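Local coordinates for protein pyridoxal kinase (Entamoeba histolytica, PDB 4S1H) that probably phosphorylates pyridoxal to pyridoxal 5'-phosphate with ATP, and binds ADP and magnesium as a kinase of the ribokinase type, at residues L225-I228 with I229-I232. Residues are numbered along the deposited sequence; the frame is centred on the assembly and turned at random.
Sequences LSWI and IKGI
The indole of Trp-227 is met obliquely by two aliphatic groups. Ile-232 CG1 lies 3.7 Å from Trp-227 CE3, and Lys-230 CB also comes near this ring carbon. The side chains of Trp-227 and Ile-232 run side by side and point the same way. Beyond the segments, Phe-29 meets the indole edge-to-face and Arg-240 makes a cation-pi contact with it.

The backbone forms a Schellman motif that ends the helix. Ile-232 N reaches back to Trp-227 O over 3.0 Å. Gly-231 N bonds to Ile-228 O, also at 3.0 Å. These two bonds make the motif together with the positive phi of Gly-231 (94°), which turns the chain out of the helix. Just before it, Ile-229 N is hydrogen-bonded to Leu-225 O at 2.8 Å, and Lys-230 N to Ser-226 O. With CG1 beside its own backbone N (chi1 -69°) and the branch extended, Ile-229 brings CD1 to 3.7 Å from Leu-225 CG.

This is the C-terminal end of helix 216-229 and the turn into helix 234-250. Leu-225 and Ile-229 pack on strand 78-81, Ser-226 on helix 18-28, and Trp-227, Ile-228 and Ile-232 on helix 234-250.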
loop_
_atom_site.group_PDB
_atom_site.type_symbol
_atom_site.label_atom_id
_atom_site.label_comp_id
_atom_site.label_asym_id
_atom_site.label_seq_id
_atom_site.Cartn_x
_atom_site.Cartn_y
_atom_site.Cartn_z
ATOM N N LEU A 225 4.831 9.077 13.554
ATOM C CA LEU A 225 6.032 9.238 12.712
ATOM C C LEU A 225 5.881 10.338 11.688
ATOM O O LEU A 225 6.806 11.117 11.487
ATOM C CB LEU A 225 6.339 7.945 11.960
ATOM C CG LEU A 225 7.589 8.001 11.089
ATOM C CD1 LEU A 225 8.842 7.963 11.950
ATOM C CD2 LEU A 225 7.547 6.879 10.068
ATOM N N SER A 226 4.715 10.413 11.025
ATOM C CA SER A 226 4.487 11.467 10.031
ATOM C C SER A 226 4.688 12.853 10.673
ATOM O O SER A 226 5.346 13.695 10.104
ATOM C CB SER A 226 3.108 11.364 9.401
ATOM O OG SER A 226 2.993 10.126 8.723
ATOM N N TRP A 227 4.143 13.079 11.876
ATOM C CA TRP A 227 4.303 14.382 12.518
ATOM C C TRP A 227 5.749 14.639 12.984
ATOM O O TRP A 227 6.237 15.738 12.842
ATOM C CB TRP A 227 3.343 14.550 13.690
ATOM C CG TRP A 227 1.937 14.785 13.293
ATOM C CD1 TRP A 227 0.864 14.088 13.709
ATOM C CD2 TRP A 227 1.439 15.807 12.400
ATOM N NE1 TRP A 227 -0.279 14.599 13.141
ATOM C CE2 TRP A 227 0.051 15.646 12.322
ATOM C CE3 TRP A 227 2.038 16.850 11.663
ATOM C CZ2 TRP A 227 -0.765 16.457 11.518
ATOM C CZ3 TRP A 227 1.229 17.649 10.843
ATOM C CH2 TRP A 227 -0.159 17.455 10.785
ATOM N N ILE A 228 6.432 13.602 13.441
ATOM C CA ILE A 228 7.866 13.723 13.704
ATOM C C ILE A 228 8.633 14.140 12.449
ATOM O O ILE A 228 9.472 15.045 12.488
ATOM C CB ILE A 228 8.441 12.428 14.267
ATOM C CG1 ILE A 228 7.906 12.161 15.685
ATOM C CG2 ILE A 228 9.958 12.485 14.301
ATOM C CD1 ILE A 228 8.147 10.768 16.181
ATOM N N ILE A 229 8.329 13.470 11.355
ATOM C CA ILE A 229 8.926 13.826 10.078
ATOM C C ILE A 229 8.672 15.282 9.701
ATOM O O ILE A 229 9.582 15.975 9.186
ATOM C CB ILE A 229 8.500 12.838 8.942
ATOM C CG1 ILE A 229 9.143 11.479 9.194
ATOM C CG2 ILE A 229 8.882 13.374 7.563
ATOM C CD1 ILE A 229 8.620 10.337 8.345
ATOM N N LYS A 230 7.444 15.749 9.903
ATOM C CA LYS A 230 7.078 17.143 9.610
ATOM C C LYS A 230 7.697 18.175 10.587
ATOM O O LYS A 230 7.494 19.381 10.408
ATOM C CB LYS A 230 5.551 17.298 9.549
ATOM C CG LYS A 230 4.839 16.491 8.450
ATOM C CD LYS A 230 5.174 16.961 7.060
ATOM C CE LYS A 230 4.562 16.022 6.031
ATOM N NZ LYS A 230 4.936 16.448 4.656
ATOM N N GLY A 231 8.438 17.718 11.595
ATOM C CA GLY A 231 9.168 18.585 12.497
ATOM C C GLY A 231 8.432 18.949 13.771
ATOM O O GLY A 231 8.836 19.871 14.468
ATOM N N ILE A 232 7.346 18.246 14.068
ATOM C CA ILE A 232 6.538 18.523 15.290
ATOM C C ILE A 232 7.245 17.898 16.501
ATOM O O ILE A 232 7.636 16.746 16.430
ATOM C CB ILE A 232 5.104 17.949 15.138
ATOM C CG1 ILE A 232 4.432 18.508 13.879
ATOM C CG2 ILE A 232 4.223 18.217 16.347
ATOM C CD1 ILE A 232 4.427 20.008 13.780
#